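Local coordinates for probable zinc protease (Pseudomonas aeruginosa, PDB 4NNZ), which is one subunit of a heterodimeric M16-family zinc protease and probably acts as a metallopeptidase that hydrolyses peptide bonds, at residues A152-Y158 against N305-L310; E230-L236 against S413-Q419; L247-F251 against V328-W333. The contacts are given in a common frame with arbitrary orientation. Residue numbers count along the deposited sequence, not the author numbering.

Interaction 1 of 3, residues A152-Y158 against N305-L310; sequences AYPASGY and NRGDSL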
loop_
_atom_site.group_PDB
_atom_site.type_symbol
_atom_site.label_atom_id
_atom_site.label_comp_id
_atom_site.label_asym_id
_atom_site.label_seq_id
_atom_site.Cartn_x
_atom_site.Cartn_y
_atom_site.Cartn_z
ATOM N N ALA A 152 7.522 4.880 -4.812
ATOM C CA ALA A 152 8.199 3.907 -5.631
ATOM C C ALA A 152 7.593 2.510 -5.714
ATOM O O ALA A 152 7.848 1.800 -6.637
ATOM C CB ALA A 152 9.658 3.849 -5.277
ATOM N N TYR A 153 6.784 2.131 -4.759
ATOM C CA TYR A 153 6.255 0.791 -4.746
ATOM C C TYR A 153 4.743 0.794 -4.637
ATOM O O TYR A 153 4.181 0.394 -3.661
ATOM C CB TYR A 153 6.848 -0.002 -3.597
ATOM C CG TYR A 153 8.239 -0.529 -3.772
ATOM C CD1 TYR A 153 8.544 -1.453 -4.725
ATOM C CD2 TYR A 153 9.222 -0.137 -2.934
ATOM C CE1 TYR A 153 9.817 -1.947 -4.847
ATOM C CE2 TYR A 153 10.480 -0.623 -3.042
ATOM C CZ TYR A 153 10.773 -1.521 -4.001
ATOM O OH TYR A 153 12.029 -1.974 -4.061
ATOM N N PRO A 154 4.059 1.191 -5.696
ATOM C CA PRO A 154 2.619 1.341 -5.627
ATOM C C PRO A 154 1.865 0.081 -5.286
ATOM O O PRO A 154 0.926 0.167 -4.551
ATOM C CB PRO A 154 2.258 1.721 -7.044
ATOM C CG PRO A 154 3.435 2.359 -7.576
ATOM C CD PRO A 154 4.580 1.683 -6.973
ATOM N N ALA A 155 2.232 -1.047 -5.846
ATOM C CA ALA A 155 1.462 -2.237 -5.640
ATOM C C ALA A 155 1.984 -3.224 -4.633
ATOM O O ALA A 155 1.230 -4.013 -4.124
ATOM C CB ALA A 155 1.245 -2.927 -6.958
ATOM N N SER A 156 3.272 -3.231 -4.381
ATOM C CA SER A 156 3.843 -4.207 -3.470
ATOM C C SER A 156 3.908 -3.831 -2.012
ATOM O O SER A 156 3.741 -2.728 -1.647
ATOM C CB SER A 156 5.201 -4.682 -3.956
ATOM O OG SER A 156 6.208 -3.755 -3.712
ATOM N N GLY A 157 4.209 -4.800 -1.194
ATOM C CA GLY A 157 4.290 -4.608 0.224
ATOM C C GLY A 157 5.474 -3.772 0.593
ATOM O O GLY A 157 5.598 -3.318 1.685
ATOM N N TYR A 158 6.342 -3.561 -0.358
ATOM C CA TYR A 158 7.536 -2.833 -0.106
ATOM C C TYR A 158 7.315 -1.422 0.231
ATOM O O TYR A 158 8.184 -0.815 0.745
ATOM C CB TYR A 158 8.529 -2.983 -1.220
ATOM C CG TYR A 158 9.190 -4.310 -1.227
ATOM C CD1 TYR A 158 9.367 -5.015 -0.069
ATOM C CD2 TYR A 158 9.620 -4.868 -2.391
ATOM C CE1 TYR A 158 9.956 -6.223 -0.082
ATOM C CE2 TYR A 158 10.208 -6.086 -2.401
ATOM C CZ TYR A 158 10.368 -6.745 -1.238
ATOM O OH TYR A 158 10.953 -7.936 -1.209
ATOM N N ASN A 305 16.144 -9.670 -2.891
ATOM C CA ASN A 305 14.789 -9.588 -2.375
ATOM C C ASN A 305 13.897 -10.785 -2.625
ATOM O O ASN A 305 14.055 -11.520 -3.546
ATOM C CB ASN A 305 14.096 -8.335 -2.887
ATOM C CG ASN A 305 14.535 -7.095 -2.180
ATOM O OD1 ASN A 305 14.713 -7.083 -0.981
ATOM N ND2 ASN A 305 14.693 -6.046 -2.916
ATOM N N ARG A 306 12.911 -10.908 -1.785
ATOM C CA ARG A 306 11.883 -11.882 -1.903
ATOM C C ARG A 306 11.144 -11.656 -3.181
ATOM O O ARG A 306 10.778 -12.563 -3.862
ATOM C CB ARG A 306 10.925 -11.594 -0.797
ATOM C CG ARG A 306 10.203 -12.728 -0.174
ATOM C CD ARG A 306 9.348 -12.129 0.905
ATOM N NE ARG A 306 8.049 -12.722 0.917
ATOM C CZ ARG A 306 6.913 -12.083 1.083
ATOM N NH1 ARG A 306 6.860 -10.796 1.248
ATOM N NH2 ARG A 306 5.815 -12.772 1.075
ATOM N N GLY A 307 10.876 -10.405 -3.456
ATOM C CA GLY A 307 10.224 -9.988 -4.653
ATOM C C GLY A 307 11.087 -9.034 -5.426
ATOM O O GLY A 307 12.259 -9.160 -5.464
ATOM N N ASP A 308 10.460 -8.023 -5.974
ATOM C CA ASP A 308 11.082 -7.011 -6.788
ATOM C C ASP A 308 11.890 -6.000 -6.016
ATOM O O ASP A 308 11.894 -6.004 -4.833
ATOM C CB ASP A 308 10.027 -6.289 -7.588
ATOM C CG ASP A 308 9.525 -7.095 -8.709
ATOM O OD1 ASP A 308 10.240 -7.974 -9.172
ATOM O OD2 ASP A 308 8.411 -6.853 -9.139
ATOM N N SER A 309 12.556 -5.122 -6.727
ATOM C CA SER A 309 13.540 -4.268 -6.150
ATOM C C SER A 309 13.654 -2.926 -6.825
ATOM O O SER A 309 12.947 -2.621 -7.725
ATOM C CB SER A 309 14.884 -4.966 -6.123
ATOM O OG SER A 309 15.792 -4.227 -5.370
ATOM N N LEU A 310 14.566 -2.128 -6.320
ATOM C CA LEU A 310 14.754 -0.772 -6.726
ATOM C C LEU A 310 16.212 -0.506 -6.981
ATOM O O LEU A 310 17.032 -0.891 -6.207
ATOM C CB LEU A 310 14.314 0.104 -5.587
ATOM C CG LEU A 310 13.083 0.971 -5.603
ATOM C CD1 LEU A 310 13.301 2.112 -4.657
ATOM C CD2 LEU A 310 12.776 1.518 -6.972
#
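Two tyrosines from the loop after helix 140-152 reach the turn that leads into strand 309-317. The apolar part lies at the start of the strand: Leu310 points back at the loop, its CG 3.8 Å from Tyr153 CZ and its CD1 4.1 Å from Ala152 CB. Tyr153, the first residue to leave helical geometry, lays its ring obliquely along the chain, so that its OH comes 3.3 Å from Ser309 C and 3.4 Å from Leu310 CB. The contact ties the two homologous halves of the M16 fold together, since 152-158 belongs to the first, insulinase-type half and 305-310 to the second, within the range of the inactive domain. Polar contacts gather round Tyr158. Gly307 N gives its OH a weak hydrogen bond of 3.3 Å, while the stronger partner of this hydroxyl is Asp87, whose carboxylate also takes the N-H of Arg306. The ring edge meets a carbonyl, Tyr158 CE2 lying 3.0 Å from Asp308 O. The carboxylate of Asp308 turns to Ser258 and to the backbone of Glu227, and Ser309 OG hydrogen-bonds to the carbonyl of Asp302. Within the loop, Tyr158 N makes a weak 3.4 Å hydrogen bond to Ser156 OG.

Interaction 2 of 3, residues E230-L236 against S413-Q419; sequences EPGERRL and SRLTLAQ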
loop_
_atom_site.group_PDB
_atom_site.type_symbol
_atom_site.label_atom_id
_atom_site.label_comp_id
_atom_site.label_asym_id
_atom_site.label_seq_id
_atom_site.Cartn_x
_atom_site.Cartn_y
_atom_site.Cartn_z
ATOM N N GLU A 230 6.132 -1.163 -15.178
ATOM C CA GLU A 230 6.228 0.213 -15.596
ATOM C C GLU A 230 5.164 1.046 -14.940
ATOM O O GLU A 230 4.157 1.303 -15.521
ATOM C CB GLU A 230 6.124 0.321 -17.093
ATOM C CG GLU A 230 7.392 -0.053 -17.811
ATOM C CD GLU A 230 7.268 -0.018 -19.316
ATOM O OE1 GLU A 230 7.026 -1.065 -19.901
ATOM O OE2 GLU A 230 7.442 1.035 -19.926
ATOM N N PRO A 231 5.382 1.495 -13.718
ATOM C CA PRO A 231 4.382 2.264 -12.994
ATOM C C PRO A 231 4.097 3.647 -13.528
ATOM O O PRO A 231 3.095 4.210 -13.211
ATOM C CB PRO A 231 4.961 2.327 -11.590
ATOM C CG PRO A 231 5.782 1.118 -11.495
ATOM C CD PRO A 231 6.447 1.074 -12.809
ATOM N N GLY A 232 4.972 4.184 -14.334
ATOM C CA GLY A 232 4.873 5.562 -14.726
ATOM C C GLY A 232 5.910 6.416 -14.058
ATOM O O GLY A 232 6.667 5.941 -13.282
ATOM N N GLU A 233 5.932 7.689 -14.374
ATOM C CA GLU A 233 6.949 8.586 -13.907
ATOM C C GLU A 233 6.397 9.317 -12.731
ATOM O O GLU A 233 5.440 10.001 -12.858
ATOM C CB GLU A 233 7.234 9.589 -15.011
ATOM C CG GLU A 233 8.639 10.152 -15.109
ATOM C CD GLU A 233 8.871 10.961 -16.386
ATOM O OE1 GLU A 233 8.135 10.797 -17.353
ATOM O OE2 GLU A 233 9.805 11.762 -16.445
ATOM N N ARG A 234 7.004 9.155 -11.570
ATOM C CA ARG A 234 6.564 9.833 -10.371
ATOM C C ARG A 234 7.636 10.773 -9.916
ATOM O O ARG A 234 8.712 10.368 -9.722
ATOM C CB ARG A 234 6.316 8.845 -9.238
ATOM C CG ARG A 234 5.331 7.744 -9.505
ATOM C CD ARG A 234 5.945 6.665 -10.334
ATOM N NE ARG A 234 6.306 5.546 -9.521
ATOM C CZ ARG A 234 7.067 4.564 -9.923
ATOM N NH1 ARG A 234 7.549 4.545 -11.130
ATOM N NH2 ARG A 234 7.308 3.593 -9.117
ATOM N N ARG A 235 7.312 12.031 -9.731
ATOM C CA ARG A 235 8.243 12.991 -9.216
ATOM C C ARG A 235 7.761 13.539 -7.885
ATOM O O ARG A 235 6.647 13.908 -7.775
ATOM C CB ARG A 235 8.429 14.093 -10.236
ATOM C CG ARG A 235 8.651 13.544 -11.612
ATOM C CD ARG A 235 8.883 14.596 -12.650
ATOM N NE ARG A 235 9.945 15.468 -12.259
ATOM C CZ ARG A 235 11.195 15.355 -12.648
ATOM N NH1 ARG A 235 11.567 14.404 -13.474
ATOM N NH2 ARG A 235 12.058 16.214 -12.183
ATOM N N LEU A 236 8.622 13.571 -6.872
ATOM C CA LEU A 236 8.276 14.066 -5.538
ATOM C C LEU A 236 9.058 15.280 -5.157
ATOM O O LEU A 236 10.179 15.397 -5.495
ATOM C CB LEU A 236 8.552 13.042 -4.475
ATOM C CG LEU A 236 7.442 12.119 -4.124
ATOM C CD1 LEU A 236 7.302 11.183 -5.281
ATOM C CD2 LEU A 236 7.822 11.366 -2.887
ATOM N N SER A 413 9.556 5.523 -17.418
ATOM C CA SER A 413 8.383 4.812 -16.978
ATOM C C SER A 413 8.615 4.038 -15.723
ATOM O O SER A 413 7.700 3.607 -15.125
ATOM C CB SER A 413 7.841 3.909 -18.058
ATOM O OG SER A 413 8.814 3.044 -18.531
ATOM N N ARG A 414 9.855 3.841 -15.359
ATOM C CA ARG A 414 10.174 3.056 -14.207
ATOM C C ARG A 414 10.714 3.886 -13.080
ATOM O O ARG A 414 11.129 3.372 -12.109
ATOM C CB ARG A 414 11.176 1.994 -14.583
ATOM C CG ARG A 414 10.638 0.973 -15.529
ATOM C CD ARG A 414 11.735 0.234 -16.229
ATOM N NE ARG A 414 11.239 -0.992 -16.791
ATOM C CZ ARG A 414 10.724 -1.111 -17.997
ATOM N NH1 ARG A 414 10.653 -0.086 -18.780
ATOM N NH2 ARG A 414 10.300 -2.264 -18.419
ATOM N N LEU A 415 10.684 5.181 -13.246
ATOM C CA LEU A 415 11.348 6.091 -12.375
ATOM C C LEU A 415 10.482 6.750 -11.325
ATOM O O LEU A 415 9.435 7.234 -11.624
ATOM C CB LEU A 415 11.993 7.171 -13.212
ATOM C CG LEU A 415 12.521 8.384 -12.488
ATOM C CD1 LEU A 415 13.798 8.027 -11.782
ATOM C CD2 LEU A 415 12.765 9.491 -13.458
ATOM N N THR A 416 10.957 6.742 -10.090
ATOM C CA THR A 416 10.502 7.605 -9.033
ATOM C C THR A 416 11.656 8.508 -8.690
ATOM O O THR A 416 12.701 8.065 -8.353
ATOM C CB THR A 416 10.156 6.834 -7.770
ATOM O OG1 THR A 416 9.407 5.689 -8.091
ATOM C CG2 THR A 416 9.356 7.644 -6.875
ATOM N N LEU A 417 11.443 9.792 -8.805
ATOM C CA LEU A 417 12.449 10.766 -8.508
ATOM C C LEU A 417 11.955 11.710 -7.440
ATOM O O LEU A 417 10.878 12.193 -7.524
ATOM C CB LEU A 417 12.799 11.543 -9.759
ATOM C CG LEU A 417 13.675 12.756 -9.587
ATOM C CD1 LEU A 417 14.463 13.020 -10.823
ATOM C CD2 LEU A 417 12.870 13.959 -9.209
ATOM N N ALA A 418 12.759 11.963 -6.428
ATOM C CA ALA A 418 12.375 12.886 -5.390
ATOM C C ALA A 418 13.377 13.979 -5.102
ATOM O O ALA A 418 14.509 13.705 -4.960
ATOM C CB ALA A 418 12.075 12.136 -4.132
ATOM N N GLN A 419 12.925 15.213 -4.973
ATOM C CA GLN A 419 13.779 16.308 -4.590
ATOM C C GLN A 419 13.573 16.575 -3.133
ATOM O O GLN A 419 12.481 16.776 -2.701
ATOM C CB GLN A 419 13.456 17.557 -5.397
ATOM C CG GLN A 419 13.397 17.304 -6.885
ATOM C CD GLN A 419 13.485 18.529 -7.760
ATOM O OE1 GLN A 419 13.001 19.583 -7.446
ATOM N NE2 GLN A 419 14.082 18.361 -8.896
#
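Strands 233-240 and 415-422 run side by side as a parallel pair in the five-strand mixed sheet of the second half of this M16 protein, their short axes 4.5 Å apart and 11° from parallel. Backbone donors and acceptors alternate: Arg234 N to Leu415 O (3.1 Å), Leu417 N to Arg234 O (2.9 Å), Leu236 N to Leu417 O (2.7 Å) and Gln419 N to Leu236 O (2.8 Å). The other edge of 415-422 is satisfied by strand 246-253, and Glu233 to Leu236 pair antiparallel with a strand of the second subunit, so the sheet continues across the interface. Ahead of the strands, Gly232 N donates to Ser413 O (2.9 Å); the positive phi of Gly232 would jam a CB against the preceding carbonyl. Arg234 folds back so that NH1 donates to Gly232 O at 2.7 Å, while its NH2 hydrogen-bonds to Asn252 OD1. Arg235, on the face shared with Leu417, pairs with Glu329. On the face with Arg234 and Thr416, Leu236 CB touches Ala418 CB at 3.7 Å. At the exposed end Glu230 OE2 forms a salt bridge to Arg414 NH1 at 3.6 Å, out of the guanidinium plane and with no N-H aimed at it; that NH1 hydrogen-bonds to Thr411 OG1. The same carboxylate oxygen, Glu230 OE2, accepts a hydrogen bond from Ser413 OG at 2.8 Å.

Interaction 3 of 3, residues L247-F251 against V328-W333; sequences LIMGF and VEAGLW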
loop_
_atom_site.group_PDB
_atom_site.type_symbol
_atom_site.label_atom_id
_atom_site.label_comp_id
_atom_site.label_asym_id
_atom_site.label_seq_id
_atom_site.Cartn_x
_atom_site.Cartn_y
_atom_site.Cartn_z
ATOM N N LEU A 247 18.989 14.712 -4.383
ATOM C CA LEU A 247 18.202 14.053 -5.371
ATOM C C LEU A 247 18.202 12.584 -5.148
ATOM O O LEU A 247 19.212 12.014 -4.900
ATOM C CB LEU A 247 18.767 14.337 -6.746
ATOM C CG LEU A 247 17.864 13.995 -7.912
ATOM C CD1 LEU A 247 16.649 14.869 -7.914
ATOM C CD2 LEU A 247 18.610 14.168 -9.191
ATOM N N ILE A 248 17.042 11.975 -5.236
ATOM C CA ILE A 248 16.936 10.553 -5.165
ATOM C C ILE A 248 16.254 10.067 -6.412
ATOM O O ILE A 248 15.223 10.520 -6.729
ATOM C CB ILE A 248 16.091 10.155 -3.963
ATOM C CG1 ILE A 248 16.468 10.988 -2.758
ATOM C CG2 ILE A 248 16.209 8.676 -3.679
ATOM C CD1 ILE A 248 15.961 10.450 -1.455
ATOM N N MET A 249 16.857 9.140 -7.121
ATOM C CA MET A 249 16.212 8.497 -8.247
ATOM C C MET A 249 16.144 7.002 -8.073
ATOM O O MET A 249 17.115 6.381 -7.780
ATOM C CB MET A 249 16.956 8.806 -9.518
ATOM C CG MET A 249 16.871 10.249 -9.925
ATOM S SD MET A 249 17.980 10.652 -11.247
ATOM C CE MET A 249 17.214 9.865 -12.629
ATOM N N GLY A 250 14.984 6.421 -8.259
ATOM C CA GLY A 250 14.831 4.991 -8.148
ATOM C C GLY A 250 14.203 4.360 -9.356
ATOM O O GLY A 250 13.293 4.881 -9.869
ATOM N N PHE A 251 14.703 3.229 -9.796
ATOM C CA PHE A 251 14.105 2.521 -10.905
ATOM C C PHE A 251 13.541 1.171 -10.520
ATOM O O PHE A 251 14.212 0.393 -9.939
ATOM C CB PHE A 251 15.124 2.355 -11.998
ATOM C CG PHE A 251 15.435 3.614 -12.717
ATOM C CD1 PHE A 251 14.631 4.057 -13.694
ATOM C CD2 PHE A 251 16.532 4.349 -12.397
ATOM C CE1 PHE A 251 14.908 5.200 -14.362
ATOM C CE2 PHE A 251 16.810 5.505 -13.049
ATOM C CZ PHE A 251 15.989 5.929 -14.039
ATOM N N VAL A 328 21.486 18.233 -11.824
ATOM C CA VAL A 328 22.007 16.970 -11.393
ATOM C C VAL A 328 21.298 15.892 -12.152
ATOM O O VAL A 328 21.897 14.991 -12.670
ATOM C CB VAL A 328 21.783 16.775 -9.897
ATOM C CG1 VAL A 328 22.116 15.374 -9.470
ATOM C CG2 VAL A 328 22.585 17.768 -9.102
ATOM N N GLU A 329 20.002 16.014 -12.227
ATOM C CA GLU A 329 19.210 15.016 -12.867
ATOM C C GLU A 329 19.563 14.884 -14.324
ATOM O O GLU A 329 19.596 13.813 -14.859
ATOM C CB GLU A 329 17.760 15.367 -12.696
ATOM C CG GLU A 329 16.831 14.440 -13.406
ATOM C CD GLU A 329 15.455 14.993 -13.544
ATOM O OE1 GLU A 329 15.159 16.025 -12.967
ATOM O OE2 GLU A 329 14.662 14.393 -14.245
ATOM N N ALA A 330 19.831 16.003 -14.957
ATOM C CA ALA A 330 20.263 16.018 -16.324
ATOM C C ALA A 330 21.571 15.319 -16.495
ATOM O O ALA A 330 21.778 14.637 -17.456
ATOM C CB ALA A 330 20.376 17.426 -16.810
ATOM N N GLY A 331 22.472 15.532 -15.564
ATOM C CA GLY A 331 23.724 14.836 -15.539
ATOM C C GLY A 331 23.662 13.347 -15.311
ATOM O O GLY A 331 24.382 12.619 -15.922
ATOM N N LEU A 332 22.828 12.897 -14.407
ATOM C CA LEU A 332 22.643 11.493 -14.204
ATOM C C LEU A 332 22.057 10.789 -15.402
ATOM O O LEU A 332 22.465 9.708 -15.721
ATOM C CB LEU A 332 21.792 11.249 -12.978
ATOM C CG LEU A 332 22.486 11.619 -11.683
ATOM C CD1 LEU A 332 21.518 11.768 -10.550
ATOM C CD2 LEU A 332 23.570 10.650 -11.305
ATOM N N TRP A 333 21.094 11.392 -16.062
ATOM C CA TRP A 333 20.499 10.779 -17.222
ATOM C C TRP A 333 21.541 10.625 -18.300
ATOM O O TRP A 333 21.551 9.659 -18.999
ATOM C CB TRP A 333 19.301 11.566 -17.716
ATOM C CG TRP A 333 17.993 11.142 -17.149
ATOM C CD1 TRP A 333 17.188 11.884 -16.390
ATOM C CD2 TRP A 333 17.338 9.893 -17.313
ATOM N NE1 TRP A 333 16.087 11.200 -16.054
ATOM C CE2 TRP A 333 16.152 9.965 -16.616
ATOM C CE3 TRP A 333 17.642 8.725 -17.986
ATOM C CZ2 TRP A 333 15.274 8.926 -16.564
ATOM C CZ3 TRP A 333 16.777 7.703 -17.927
ATOM C CH2 TRP A 333 15.606 7.801 -17.230
#
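Val328 opens the helical side of the contact: its CG1 lies 3.7 Å from CD2 of Leu247, the strand residue that points at this first turn, and its side chain also rests on Ala315 and Pro317 of strand 309-317. Glu329 contributes its aliphatic part, with CB 3.8 Å from Leu247 CD2, while its carboxylate forms a salt bridge with Arg235 of strand 233-240. One turn on from Val328, with Leu332 N hydrogen-bonded to Val328 O at 2.9 Å, Leu332 points at the sheet again. Its CD1 sits 4.0 Å from Leu247 CD2 and 3.8 Å from Met249 SD, and Leu283 and Leu287 of helix 282-288 touch its side chain as well. This is helix-on-sheet packing in the alpha/beta second half of the M16 fold: helix 325-341 lies across one face, the short axes 10.1 Å apart and crossing at -36°, and the alternate residues Leu247, Met249 and Phe251 supply the strand's part of that face. Ile248, between them, turns its side chain away. Trp333 closes the segment; its CA-to-CB bond points sideways, but the end of its indole comes nearer the strand. The methyl of Met249 lies over one face of the indole in a CH-pi contact, CE being 4.2 Å from the centroid of the five-membered ring of Trp333. Phe251 meets the six-membered ring in an offset edge-to-face pair, centroids 5.7 Å apart and planes at 83°, with Phe251 CZ 3.7 Å from Trp333 CH2.

All three contacts reach one five-strand sheet. Interaction 2 joins two of its strands, interaction 3 packs a helix on the next strand, 246-253, and interaction 1 brings a loop of the first half to the start of strand 309-317. Interactions 1 and 3 are buried, whereas interaction 2 is partly buried and becomes exposed at Glu230. As a strand pair, interaction 2 is held by backbone hydrogen bonds, with charges at its exposed end; interaction 3 is apolar and aromatic packing with no hydrogen bond between the segments, and interaction 1 mixes both through tyrosines. Thr416 O and Gly250 N, 2.8 Å apart, link interactions 2 and 3; Leu310 CD2 packs on the backbone at Gly250 and Phe251. The second subunit touches interactions 1 and 2 but not 3.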